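PDB 6OTU: glucose-6-phosphate isomerase from Chlamydia trachomatis D/UW-3/CX, which catalyses the reversible isomerisation of glucose-6-phosphate to fructose-6-phosphate. Local coordinates for residues Q100-P105 and F492-V497; I361-K366 and Q483-G488; S210-T215 and L499-A504; G268-T273 and M354-K359. All blocks are in the same frame, centred on the assembly; numbering follows the deposited sequence.

Contact 1 (Q100-P105 and F492-V497)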
loop_
_atom_site.group_PDB
_atom_site.type_symbol
_atom_site.label_atom_id
_atom_site.label_comp_id
_atom_site.label_asym_id
_atom_site.label_seq_id
_atom_site.Cartn_x
_atom_site.Cartn_y
_atom_site.Cartn_z
ATOM N N GLN A 100 14.594 -30.987 6.847
ATOM C CA GLN A 100 14.172 -30.352 8.090
ATOM C C GLN A 100 13.144 -29.257 7.807
ATOM O O GLN A 100 13.325 -28.443 6.897
ATOM C CB GLN A 100 15.399 -29.776 8.806
ATOM C CG GLN A 100 15.223 -29.527 10.296
ATOM C CD GLN A 100 14.347 -28.335 10.568
ATOM O OE1 GLN A 100 14.492 -27.283 9.935
ATOM N NE2 GLN A 100 13.405 -28.495 11.493
ATOM N N SER A 101 12.064 -29.242 8.592
ATOM C CA SER A 101 10.961 -28.299 8.426
ATOM C C SER A 101 10.173 -28.276 9.732
ATOM O O SER A 101 10.444 -29.061 10.644
ATOM C CB SER A 101 10.075 -28.689 7.239
ATOM O OG SER A 101 8.905 -29.374 7.671
ATOM N N GLU A 102 9.167 -27.389 9.809
ATOM C CA GLU A 102 8.428 -27.222 11.062
ATOM C C GLU A 102 7.546 -28.436 11.375
ATOM O O GLU A 102 7.387 -28.796 12.552
ATOM C CB GLU A 102 7.598 -25.935 11.028
ATOM C CG GLU A 102 8.410 -24.700 10.638
ATOM C CD GLU A 102 7.700 -23.380 10.926
ATOM O OE1 GLU A 102 6.452 -23.346 11.000
ATOM O OE2 GLU A 102 8.398 -22.366 11.089
ATOM N N SER A 103 6.948 -29.057 10.349
ATOM C CA SER A 103 6.241 -30.343 10.454
ATOM C C SER A 103 5.138 -30.314 11.523
ATOM O O SER A 103 5.227 -30.959 12.563
ATOM C CB SER A 103 7.232 -31.482 10.730
ATOM O OG SER A 103 6.620 -32.741 10.523
ATOM N N ARG A 104 4.054 -29.598 11.233
ATOM C CA ARG A 104 2.999 -29.474 12.230
ATOM C C ARG A 104 1.684 -29.183 11.525
ATOM O O ARG A 104 1.668 -28.868 10.330
ATOM C CB ARG A 104 3.328 -28.383 13.259
ATOM C CG ARG A 104 3.610 -27.029 12.691
ATOM C CD ARG A 104 4.562 -26.308 13.625
ATOM N NE ARG A 104 4.482 -24.860 13.510
ATOM C CZ ARG A 104 5.336 -24.017 14.085
ATOM N NH1 ARG A 104 6.340 -24.476 14.824
ATOM N NH2 ARG A 104 5.187 -22.709 13.913
ATOM N N PRO A 105 0.559 -29.316 12.231
ATOM C CA PRO A 105 -0.737 -28.956 11.640
ATOM C C PRO A 105 -0.902 -27.451 11.478
ATOM O O PRO A 105 -0.112 -26.637 11.961
ATOM C CB PRO A 105 -1.760 -29.505 12.641
ATOM C CG PRO A 105 -1.004 -29.727 13.895
ATOM C CD PRO A 105 0.393 -30.056 13.494
ATOM N N PHE A 492 2.538 -22.419 4.713
ATOM C CA PHE A 492 2.338 -22.143 6.126
ATOM C C PHE A 492 3.618 -21.978 6.925
ATOM O O PHE A 492 3.540 -21.822 8.149
ATOM C CB PHE A 492 1.447 -23.238 6.741
ATOM C CG PHE A 492 0.174 -23.458 5.972
ATOM C CD1 PHE A 492 -0.823 -22.472 5.950
ATOM C CD2 PHE A 492 -0.012 -24.616 5.223
ATOM C CE1 PHE A 492 -1.997 -22.655 5.217
ATOM C CE2 PHE A 492 -1.182 -24.804 4.474
ATOM C CZ PHE A 492 -2.177 -23.823 4.469
ATOM N N ASP A 493 4.785 -21.974 6.288
ATOM C CA ASP A 493 6.004 -21.541 6.962
ATOM C C ASP A 493 6.528 -20.262 6.302
ATOM O O ASP A 493 5.880 -19.667 5.427
ATOM C CB ASP A 493 7.052 -22.670 6.998
ATOM C CG ASP A 493 7.487 -23.123 5.614
ATOM O OD1 ASP A 493 6.919 -22.625 4.603
ATOM O OD2 ASP A 493 8.395 -23.990 5.553
ATOM N N GLN A 494 7.704 -19.816 6.745
ATOM C CA GLN A 494 8.195 -18.509 6.317
ATOM C C GLN A 494 9.689 -18.389 6.593
ATOM O O GLN A 494 10.128 -17.575 7.409
ATOM C CB GLN A 494 7.392 -17.385 6.990
ATOM C CG GLN A 494 7.292 -17.421 8.518
ATOM C CD GLN A 494 6.332 -18.457 9.063
ATOM O OE1 GLN A 494 5.201 -18.591 8.598
ATOM N NE2 GLN A 494 6.788 -19.212 10.063
ATOM N N GLU A 495 10.486 -19.209 5.911
ATOM C CA GLU A 495 11.920 -19.208 6.164
ATOM C C GLU A 495 12.570 -17.871 5.814
ATOM O O GLU A 495 13.633 -17.554 6.363
ATOM C CB GLU A 495 12.570 -20.352 5.399
ATOM C CG GLU A 495 12.258 -21.711 6.003
ATOM C CD GLU A 495 12.745 -21.850 7.446
ATOM O OE1 GLU A 495 13.859 -21.357 7.767
ATOM O OE2 GLU A 495 12.000 -22.438 8.262
ATOM N N GLY A 496 11.959 -17.081 4.922
ATOM C CA GLY A 496 12.454 -15.732 4.669
ATOM C C GLY A 496 12.301 -14.815 5.870
ATOM O O GLY A 496 13.179 -13.989 6.146
ATOM N N VAL A 497 11.198 -14.958 6.615
ATOM C CA VAL A 497 10.973 -14.146 7.811
ATOM C C VAL A 497 11.840 -14.630 8.972
ATOM O O VAL A 497 12.346 -13.821 9.758
ATOM C CB VAL A 497 9.483 -14.144 8.179
ATOM C CG1 VAL A 497 9.263 -13.393 9.502
ATOM C CG2 VAL A 497 8.661 -13.522 7.059
HETATM O O HOH W 1 4.777 -21.115 10.620
HETATM O O HOH W 2 9.757 -20.895 8.931
HETATM O O HOH W 3 9.513 -25.219 7.779
#
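Glu102 sends CG away from its own carbonyl carbon (chi1 -52°) and runs out extended, which carries its carboxylate to Asp493 and Gln494. The Gln494 chain folds back at chi2 (-76°), and NE2 comes round to face that carboxylate. Direct contact is slight. Glu102 CD lies 4.0 Å from Asp493 CB, and the carboxylate and amide planes of Glu102 and Gln494 are 60° apart. Water does most of the joining. One water lies 2.8 Å from Glu102 OE1, and it also bonds Gln494 NE2. A second donates to Glu102 OE2 at 2.9 Å and to Glu495 OE2 at 2.8 Å, and accepts from Gln494 N. A third accepts from Glu102 N and donates to Asp493 OD2. Glu102 OE1 also takes a bond from Asn94. It lies over one face of the Arg104 guanidinium, with Glu102 OE1 3.2 Å from Arg104 NH2, a pairing of charges alone. Gln494 is the N-cap residue of helix 495-511 and belongs to the glucose-6-phosphate pocket; its OE1 is held by Arg269. Asp493 OD2 is bonded by Asn447 of the second subunit. Glu102 OE2 and Glu495 OE2 stand 4.6 Å apart, and the water donating to both probably eases their repulsion.

Contact 2 (I361-K366 and Q483-G488)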
loop_
_atom_site.group_PDB
_atom_site.type_symbol
_atom_site.label_atom_id
_atom_site.label_comp_id
_atom_site.label_asym_id
_atom_site.label_seq_id
_atom_site.Cartn_x
_atom_site.Cartn_y
_atom_site.Cartn_z
ATOM N N ILE A 361 9.946 -23.643 -3.782
ATOM C CA ILE A 361 10.149 -25.085 -3.680
ATOM C C ILE A 361 8.817 -25.737 -3.315
ATOM O O ILE A 361 7.978 -25.133 -2.636
ATOM C CB ILE A 361 11.230 -25.466 -2.641
ATOM C CG1 ILE A 361 10.888 -24.864 -1.283
ATOM C CG2 ILE A 361 12.605 -25.044 -3.108
ATOM C CD1 ILE A 361 10.440 -25.892 -0.303
ATOM N N SER A 362 8.634 -26.983 -3.768
ATOM C CA SER A 362 7.430 -27.774 -3.520
ATOM C C SER A 362 7.462 -28.418 -2.130
ATOM O O SER A 362 8.512 -28.529 -1.489
ATOM C CB SER A 362 7.290 -28.880 -4.572
ATOM O OG SER A 362 8.236 -29.925 -4.363
ATOM N N ARG A 363 6.289 -28.887 -1.679
ATOM C CA ARG A 363 6.216 -29.641 -0.424
ATOM C C ARG A 363 7.065 -30.903 -0.468
ATOM O O ARG A 363 7.340 -31.485 0.587
ATOM C CB ARG A 363 4.769 -30.009 -0.089
ATOM C CG ARG A 363 3.912 -28.830 0.380
ATOM C CD ARG A 363 2.424 -29.191 0.529
ATOM N NE ARG A 363 1.826 -29.669 -0.720
ATOM C CZ ARG A 363 0.532 -29.920 -0.891
ATOM N NH1 ARG A 363 -0.318 -29.736 0.111
ATOM N NH2 ARG A 363 0.084 -30.358 -2.065
ATOM N N GLU A 364 7.495 -31.334 -1.653
ATOM C CA GLU A 364 8.415 -32.452 -1.806
ATOM C C GLU A 364 9.888 -32.009 -1.869
ATOM O O GLU A 364 10.772 -32.841 -2.095
ATOM C CB GLU A 364 8.028 -33.267 -3.052
ATOM N N GLY A 365 10.175 -30.728 -1.661
ATOM C CA GLY A 365 11.551 -30.260 -1.663
ATOM C C GLY A 365 12.162 -29.961 -3.019
ATOM O O GLY A 365 13.366 -29.672 -3.086
ATOM N N LYS A 366 11.384 -30.019 -4.098
ATOM C CA LYS A 366 11.892 -29.773 -5.444
ATOM C C LYS A 366 11.702 -28.311 -5.832
ATOM O O LYS A 366 10.663 -27.706 -5.540
ATOM C CB LYS A 366 11.190 -30.678 -6.459
ATOM N N GLN A 483 -4.720 -21.729 -3.454
ATOM C CA GLN A 483 -3.659 -21.494 -4.435
ATOM C C GLN A 483 -2.393 -22.266 -4.062
ATOM O O GLN A 483 -1.765 -22.895 -4.922
ATOM C CB GLN A 483 -3.380 -19.993 -4.576
ATOM C CG GLN A 483 -4.585 -19.196 -5.065
ATOM C CD GLN A 483 -4.272 -17.777 -5.519
ATOM O OE1 GLN A 483 -4.861 -17.285 -6.490
ATOM N NE2 GLN A 483 -3.363 -17.107 -4.824
ATOM N N GLY A 484 -2.021 -22.256 -2.781
ATOM C CA GLY A 484 -0.883 -23.056 -2.353
ATOM C C GLY A 484 -1.089 -24.545 -2.587
ATOM O O GLY A 484 -0.167 -25.242 -3.022
ATOM N N PHE A 485 -2.301 -25.058 -2.291
ATOM C CA PHE A 485 -2.603 -26.475 -2.522
ATOM C C PHE A 485 -2.490 -26.821 -3.996
ATOM O O PHE A 485 -2.052 -27.924 -4.359
ATOM C CB PHE A 485 -4.015 -26.822 -2.037
ATOM C CG PHE A 485 -4.203 -26.721 -0.555
ATOM C CD1 PHE A 485 -3.159 -26.985 0.311
ATOM C CD2 PHE A 485 -5.440 -26.378 -0.026
ATOM C CE1 PHE A 485 -3.336 -26.900 1.675
ATOM C CE2 PHE A 485 -5.625 -26.286 1.339
ATOM C CZ PHE A 485 -4.570 -26.550 2.195
ATOM N N CYS A 486 -2.886 -25.885 -4.855
ATOM C CA CYS A 486 -2.832 -26.106 -6.291
ATOM C C CYS A 486 -1.382 -26.085 -6.786
ATOM O O CYS A 486 -0.944 -27.013 -7.481
ATOM C CB CYS A 486 -3.679 -25.051 -7.000
ATOM S SG CYS A 486 -3.819 -25.282 -8.767
ATOM N N TRP A 487 -0.623 -25.044 -6.416
ATOM C CA TRP A 487 0.807 -24.992 -6.721
ATOM C C TRP A 487 1.592 -26.144 -6.091
ATOM O O TRP A 487 2.650 -26.521 -6.611
ATOM C CB TRP A 487 1.381 -23.653 -6.260
ATOM C CG TRP A 487 0.905 -22.532 -7.120
ATOM C CD1 TRP A 487 0.673 -22.586 -8.465
ATOM C CD2 TRP A 487 0.562 -21.207 -6.706
ATOM N NE1 TRP A 487 0.225 -21.377 -8.917
ATOM C CE2 TRP A 487 0.145 -20.508 -7.863
ATOM C CE3 TRP A 487 0.586 -20.534 -5.476
ATOM C CZ2 TRP A 487 -0.248 -19.167 -7.829
ATOM C CZ3 TRP A 487 0.191 -19.213 -5.438
ATOM C CH2 TRP A 487 -0.224 -18.538 -6.609
ATOM N N GLY A 488 1.103 -26.716 -4.989
ATOM C CA GLY A 488 1.851 -27.754 -4.302
ATOM C C GLY A 488 2.999 -27.248 -3.452
ATOM O O GLY A 488 3.983 -27.966 -3.268
HETATM O O HOH W 4 3.253 -30.944 -3.582
#
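The Arg363 guanidinium and the Phe485 ring lie with their planes 28° apart, and the approach is oblique, with NH1 of Arg363 4.0 Å from CD1 of Phe485. At the guanidinium edge, in its plane, sits a water. It takes a weak bond from Arg363 NE and donates to Gly488 O. The contact joins a type I beta turn, Ser362 to Gly365, to the C-terminal end of helix 466-487. Gly488 is the first residue past that helix and has positive phi. Its carbonyl O turns to the loop, and Gly488 O accepts from Arg363 N at 2.9 Å, nearly straight at 167° and in the carbonyl plane. The Arg363 chain bends at chi3 (-59°), which lays its NE and NH2 alongside Gly488; Arg363 NH2 is 3.9 Å from Gly488 CA. NH1 is bonded to Gln83, so the same side chain also reaches helix 80-89. Phe485 packs on Leu80 and Met87 of that helix. Ser362 OG accepts from Lys366 N, just past the turn, at 3.2 Å and weakly from Glu364 N inside it. The site is away from the substrate pocket. Ser362 adds a CA-H...O contact, its CA 3.5 Å from Gly488 O.

Contact 3 (S210-T215 and L499-A504). With G6Q (glucose-6-phosphate), chain E.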
loop_
_atom_site.group_PDB
_atom_site.type_symbol
_atom_site.label_atom_id
_atom_site.label_comp_id
_atom_site.label_asym_id
_atom_site.label_seq_id
_atom_site.Cartn_x
_atom_site.Cartn_y
_atom_site.Cartn_z
ATOM N N SER A 210 2.805 -11.529 20.912
ATOM C CA SER A 210 3.957 -12.124 20.235
ATOM C C SER A 210 3.858 -13.633 20.405
ATOM O O SER A 210 3.974 -14.126 21.530
ATOM C CB SER A 210 5.264 -11.591 20.813
ATOM O OG SER A 210 6.338 -12.474 20.538
ATOM N N LYS A 211 3.649 -14.353 19.299
ATOM C CA LYS A 211 3.495 -15.807 19.360
ATOM C C LYS A 211 4.726 -16.458 19.981
ATOM O O LYS A 211 4.628 -17.154 21.000
ATOM C CB LYS A 211 3.221 -16.370 17.957
ATOM C CG LYS A 211 3.155 -17.901 17.885
ATOM C CD LYS A 211 2.639 -18.422 16.532
ATOM C CE LYS A 211 2.869 -19.925 16.381
ATOM N NZ LYS A 211 2.471 -20.444 15.046
ATOM N N SER A 212 5.906 -16.215 19.396
ATOM C CA SER A 212 7.136 -16.785 19.940
ATOM C C SER A 212 7.431 -16.287 21.345
ATOM O O SER A 212 8.011 -17.024 22.152
ATOM C CB SER A 212 8.321 -16.443 19.038
ATOM O OG SER A 212 8.522 -15.039 18.971
ATOM N N GLY A 213 7.082 -15.035 21.644
ATOM C CA GLY A 213 7.545 -14.368 22.844
ATOM C C GLY A 213 8.964 -13.848 22.786
ATOM O O GLY A 213 9.488 -13.425 23.824
ATOM N N THR A 214 9.614 -13.854 21.609
ATOM C CA THR A 214 11.027 -13.486 21.521
ATOM C C THR A 214 11.367 -12.508 20.388
ATOM O O THR A 214 12.547 -12.191 20.200
ATOM C CB THR A 214 11.886 -14.748 21.378
ATOM O OG1 THR A 214 11.393 -15.538 20.291
ATOM C CG2 THR A 214 11.827 -15.584 22.651
ATOM N N THR A 215 10.386 -12.028 19.625
ATOM C CA THR A 215 10.669 -11.112 18.527
ATOM C C THR A 215 11.229 -9.784 19.046
ATOM O O THR A 215 10.742 -9.229 20.033
ATOM C CB THR A 215 9.403 -10.877 17.716
ATOM O OG1 THR A 215 8.779 -12.139 17.447
ATOM C CG2 THR A 215 9.736 -10.183 16.398
ATOM N N LEU A 499 14.764 -15.761 8.537
ATOM C CA LEU A 499 16.052 -15.170 8.190
ATOM C C LEU A 499 16.122 -13.709 8.623
ATOM O O LEU A 499 17.156 -13.245 9.129
ATOM C CB LEU A 499 16.281 -15.298 6.689
ATOM C CG LEU A 499 17.420 -14.417 6.203
ATOM C CD1 LEU A 499 18.731 -14.994 6.700
ATOM C CD2 LEU A 499 17.379 -14.310 4.699
ATOM N N GLY A 500 15.030 -12.967 8.433
ATOM C CA GLY A 500 15.002 -11.591 8.901
ATOM C C GLY A 500 15.251 -11.488 10.394
ATOM O O GLY A 500 16.060 -10.673 10.851
ATOM N N LYS A 501 14.566 -12.324 11.179
ATOM C CA LYS A 501 14.794 -12.307 12.616
ATOM C C LYS A 501 16.215 -12.730 12.960
ATOM O O LYS A 501 16.807 -12.198 13.908
ATOM C CB LYS A 501 13.778 -13.199 13.324
ATOM C CG LYS A 501 12.338 -12.831 13.014
ATOM C CD LYS A 501 11.406 -13.520 13.971
ATOM C CE LYS A 501 10.004 -13.102 13.697
ATOM N NZ LYS A 501 9.097 -13.541 14.786
ATOM N N GLU A 502 16.799 -13.647 12.186
ATOM C CA GLU A 502 18.182 -14.038 12.454
ATOM C C GLU A 502 19.159 -12.906 12.126
ATOM O O GLU A 502 20.104 -12.667 12.881
ATOM C CB GLU A 502 18.535 -15.301 11.678
ATOM C CG GLU A 502 20.009 -15.624 11.733
ATOM C CD GLU A 502 20.425 -16.696 10.747
ATOM O OE1 GLU A 502 19.548 -17.465 10.279
ATOM O OE2 GLU A 502 21.642 -16.770 10.453
ATOM N N LEU A 503 18.951 -12.201 11.012
ATOM C CA LEU A 503 19.754 -11.010 10.720
ATOM C C LEU A 503 19.661 -9.984 11.844
ATOM O O LEU A 503 20.656 -9.326 12.180
ATOM C CB LEU A 503 19.300 -10.370 9.401
ATOM C CG LEU A 503 19.567 -11.204 8.141
ATOM C CD1 LEU A 503 18.848 -10.629 6.913
ATOM C CD2 LEU A 503 21.074 -11.339 7.910
ATOM N N ALA A 504 18.463 -9.817 12.423
ATOM C CA ALA A 504 18.279 -8.864 13.515
ATOM C C ALA A 504 19.094 -9.259 14.740
ATOM O O ALA A 504 19.709 -8.397 15.379
ATOM C CB ALA A 504 16.798 -8.743 13.881
HETATM C C1 G6Q E . 3.410 -14.526 10.477
HETATM C C2 G6Q E . 4.920 -14.278 10.444
HETATM C C3 G6Q E . 5.343 -12.965 11.093
HETATM C C4 G6Q E . 5.193 -12.947 12.619
HETATM C C5 G6Q E . 5.946 -11.770 13.239
HETATM C C6 G6Q E . 5.668 -11.619 14.716
HETATM O O1 G6Q E . 2.984 -15.577 10.128
HETATM O O2 G6Q E . 5.624 -15.354 11.053
HETATM O O3 G6Q E . 4.593 -11.885 10.535
HETATM O O4 G6Q E . 3.816 -12.853 12.977
HETATM O O5 G6Q E . 7.347 -11.940 13.004
HETATM O O6 G6Q E . 6.009 -12.875 15.363
HETATM P P G6Q E . 5.623 -13.103 16.917
HETATM O O1P G6Q E . 4.106 -13.059 16.998
HETATM O O2P G6Q E . 6.189 -14.479 17.242
HETATM O O3P G6Q E . 6.284 -11.990 17.703
#
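The phosphate-binding loop of the sugar-phosphate pocket meets helix 495-511 here, and Thr215 and Lys501 make the join. Lys501 NZ donates to Thr215 OG1 at 3.0 Å. Extended beyond CG, the lysine chain carries its ammonium from the helix to the substrate. There NZ makes weak bonds to O5 and O6 of glucose-6-phosphate. Thr215 CG2 packs along the end of the lysine, 4.0 Å from Lys501 CE. Thr215 OG1 donates to phosphate O3P; the 2.5 Å between Thr215 OG1 and O3P is unusually short and its exact length doubtful. The hydroxyl sits between ammonium and phosphate. The loop joins strand 204-209 to helix 216-231, a strand-loop-helix unit of the five-stranded parallel sheet, consistent with the SIS-type fold of the family. Thr215 stands at the N-cap position, but its hydroxyl makes no capping bond. Ser210 OG also donates to O3P. Lys211 N binds O1P at 2.7 Å. Ser212 N binds O2P at 2.8 Å, almost straight at 172°. Ser212 OG adds a bond to O2P and accepts from Thr214 N in an ST turn. Ser210 OG accepts from Gly213 N in an ST motif. Lys501 is assigned to the active site. Thr215 and Lys501 pack against His386 of the second subunit, also assigned to it.

Contact 4 (G268-T273 and M354-K359). With G6Q (glucose-6-phosphate), chain E.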
loop_
_atom_site.group_PDB
_atom_site.type_symbol
_atom_site.label_atom_id
_atom_site.label_comp_id
_atom_site.label_asym_id
_atom_site.label_seq_id
_atom_site.Cartn_x
_atom_site.Cartn_y
_atom_site.Cartn_z
ATOM N N GLY A 268 0.843 -16.949 12.360
ATOM C CA GLY A 268 0.683 -15.534 12.686
ATOM C C GLY A 268 -0.212 -14.784 11.719
ATOM O O GLY A 268 -1.113 -14.048 12.129
ATOM N N ARG A 269 0.011 -14.971 10.414
ATOM C CA ARG A 269 -0.780 -14.309 9.387
ATOM C C ARG A 269 -2.183 -14.894 9.268
ATOM O O ARG A 269 -2.974 -14.427 8.435
ATOM C CB ARG A 269 -0.053 -14.381 8.040
ATOM C CG ARG A 269 0.246 -15.780 7.555
ATOM C CD ARG A 269 1.135 -15.757 6.316
ATOM N NE ARG A 269 1.664 -17.085 5.993
ATOM C CZ ARG A 269 2.779 -17.609 6.506
ATOM N NH1 ARG A 269 3.513 -16.925 7.374
ATOM N NH2 ARG A 269 3.169 -18.823 6.136
ATOM N N PHE A 270 -2.505 -15.901 10.078
ATOM C CA PHE A 270 -3.852 -16.448 10.152
ATOM C C PHE A 270 -4.430 -16.341 11.562
ATOM O O PHE A 270 -5.355 -17.080 11.896
ATOM C CB PHE A 270 -3.872 -17.912 9.698
ATOM C CG PHE A 270 -3.261 -18.157 8.339
ATOM C CD1 PHE A 270 -3.997 -17.977 7.193
ATOM C CD2 PHE A 270 -1.957 -18.600 8.219
ATOM C CE1 PHE A 270 -3.441 -18.212 5.950
ATOM C CE2 PHE A 270 -1.399 -18.843 6.975
ATOM C CZ PHE A 270 -2.154 -18.657 5.841
ATOM N N SER A 271 -3.912 -15.445 12.399
ATOM C CA SER A 271 -4.225 -15.494 13.824
ATOM C C SER A 271 -5.245 -14.448 14.278
ATOM O O SER A 271 -5.543 -14.374 15.478
ATOM C CB SER A 271 -2.931 -15.363 14.639
ATOM O OG SER A 271 -2.413 -14.053 14.547
ATOM N N ALA A 272 -5.800 -13.652 13.358
ATOM C CA ALA A 272 -6.732 -12.598 13.755
ATOM C C ALA A 272 -7.979 -13.148 14.452
ATOM O O ALA A 272 -8.576 -12.443 15.268
ATOM C CB ALA A 272 -7.135 -11.759 12.541
ATOM N N THR A 273 -8.390 -14.389 14.162
ATOM C CA THR A 273 -9.537 -14.980 14.856
ATOM C C THR A 273 -9.164 -15.655 16.176
ATOM O O THR A 273 -10.059 -16.158 16.868
ATOM C CB THR A 273 -10.251 -16.015 13.985
ATOM O OG1 THR A 273 -9.345 -17.084 13.675
ATOM C CG2 THR A 273 -10.799 -15.396 12.712
ATOM N N MET A 354 1.389 -13.012 0.105
ATOM C CA MET A 354 2.789 -13.044 -0.324
ATOM C C MET A 354 3.675 -13.801 0.660
ATOM O O MET A 354 4.646 -14.451 0.251
ATOM C CB MET A 354 3.316 -11.627 -0.524
ATOM C CG MET A 354 2.561 -10.878 -1.619
ATOM S SD MET A 354 3.247 -9.262 -1.983
ATOM C CE MET A 354 4.751 -9.733 -2.810
ATOM N N GLU A 355 3.399 -13.702 1.962
ATOM C CA GLU A 355 4.191 -14.487 2.906
ATOM C C GLU A 355 3.855 -15.977 2.814
ATOM O O GLU A 355 4.744 -16.831 2.952
ATOM C CB GLU A 355 3.987 -13.975 4.330
ATOM C CG GLU A 355 5.161 -14.254 5.230
ATOM C CD GLU A 355 4.817 -14.092 6.672
ATOM O OE1 GLU A 355 5.671 -14.417 7.509
ATOM O OE2 GLU A 355 3.691 -13.646 6.976
ATOM N N SER A 356 2.582 -16.314 2.583
ATOM C CA SER A 356 2.214 -17.722 2.456
ATOM C C SER A 356 2.774 -18.321 1.175
ATOM O O SER A 356 3.405 -19.381 1.195
ATOM C CB SER A 356 0.692 -17.892 2.478
ATOM O OG SER A 356 0.138 -17.511 3.722
ATOM N N ASN A 357 2.559 -17.655 0.047
ATOM C CA ASN A 357 2.794 -18.289 -1.238
ATOM C C ASN A 357 4.000 -17.716 -1.958
ATOM O O ASN A 357 4.257 -18.086 -3.111
ATOM C CB ASN A 357 1.515 -18.216 -2.081
ATOM C CG ASN A 357 0.389 -19.036 -1.455
ATOM O OD1 ASN A 357 0.666 -20.023 -0.771
ATOM N ND2 ASN A 357 -0.872 -18.635 -1.663
ATOM N N GLY A 358 4.785 -16.870 -1.290
ATOM C CA GLY A 358 6.033 -16.413 -1.873
ATOM C C GLY A 358 7.116 -17.461 -1.735
ATOM O O GLY A 358 8.072 -17.283 -0.980
ATOM N N LYS A 359 6.968 -18.569 -2.456
ATOM C CA LYS A 359 7.807 -19.745 -2.272
ATOM C C LYS A 359 8.287 -20.233 -3.626
ATOM O O LYS A 359 7.673 -19.946 -4.658
ATOM C CB LYS A 359 7.051 -20.868 -1.564
ATOM C CG LYS A 359 6.383 -20.440 -0.270
ATOM C CD LYS A 359 7.431 -20.223 0.828
ATOM C CE LYS A 359 6.824 -19.549 2.045
ATOM N NZ LYS A 359 5.723 -20.351 2.622
HETATM C C1 G6Q E . 3.410 -14.526 10.477
HETATM C C2 G6Q E . 4.920 -14.278 10.444
HETATM C C3 G6Q E . 5.343 -12.965 11.093
HETATM C C4 G6Q E . 5.193 -12.947 12.619
HETATM C C5 G6Q E . 5.946 -11.770 13.239
HETATM C C6 G6Q E . 5.668 -11.619 14.716
HETATM O O1 G6Q E . 2.984 -15.577 10.128
HETATM O O2 G6Q E . 5.624 -15.354 11.053
HETATM O O3 G6Q E . 4.593 -11.885 10.535
HETATM O O4 G6Q E . 3.816 -12.853 12.977
HETATM O O5 G6Q E . 7.347 -11.940 13.004
HETATM O O6 G6Q E . 6.009 -12.875 15.363
HETATM P P G6Q E . 5.623 -13.103 16.917
HETATM O O1P G6Q E . 4.106 -13.059 16.998
HETATM O O2P G6Q E . 6.189 -14.479 17.242
HETATM O O3P G6Q E . 6.284 -11.990 17.703
#
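Arg269 grips two neighbouring residues of helix 345-357. Its NE donates to Ser356 OG at 2.8 Å, with an N-H...O angle of 142° and the hydroxyl tilted a little from the guanidinium plane. Its NH1 makes a salt bridge to Glu355, with Arg269 NH1 3.3 Å from Glu355 OE2. Gln351, also in the pocket, is the stronger polar partner of the Glu355 carboxylate. This is part of the active site of the isomerase: Glu355 is the residue assigned as proton donor, and the C-terminal end of helix 345-357 here faces the short 3-10 segment at Gly268 and Arg269. The C1-C2 end of the substrate lies against both. Arg269 N donates to O1 of glucose-6-phosphate at 3.0 Å, and Glu355 OE1 comes 3.0 Å from C2 of the sugar. That places the carboxylate at the C1-C2 end, where isomerisation takes place. The Glu355 chain puts CG anti to its backbone N (chi1 -154°) and stays extended, which carries the carboxylate out to C2. The Arg269 chain, extended from CG to NE, spans the gap to the helix. The guanidinium and carboxylate planes are 55° apart, so the two groups do not meet flat. Other residues fix the pair: Gln494 accepts from Arg269 NH1, Ser491 O accepts from NH2, and Ser356 OG is bonded to Cys352 O. Lys359 NZ turns back to Ser356 O and also pairs with Asp493. Further out, the Phe270 ring packs on Ser356 and on Glu477 of helix 466-487. The ring meets the serine obliquely, with Phe270 CZ 3.3 Å from Ser356 OG.

From the N terminus, residues 100-105 open contact 1, which closes only at 492-497. Residues 210-215 follow and open contact 3, which closes at 499-504, so contacts 1 and 3 cross. Contact 4 (268-273 with 354-359) and then contact 2 (361-366 with 483-488) lie in series inside both loops. Contacts 1 and 3 share helix 495-511 and bring it to the 100-105 loop and to the loop after strand 204-209. Contact 4 ties the 268-273 loop to helix 345-357, and contact 2 ties the loop after that helix to helix 466-487. Contacts 3 and 4 hold opposite ends of the same substrate, and all four touch the second subunit.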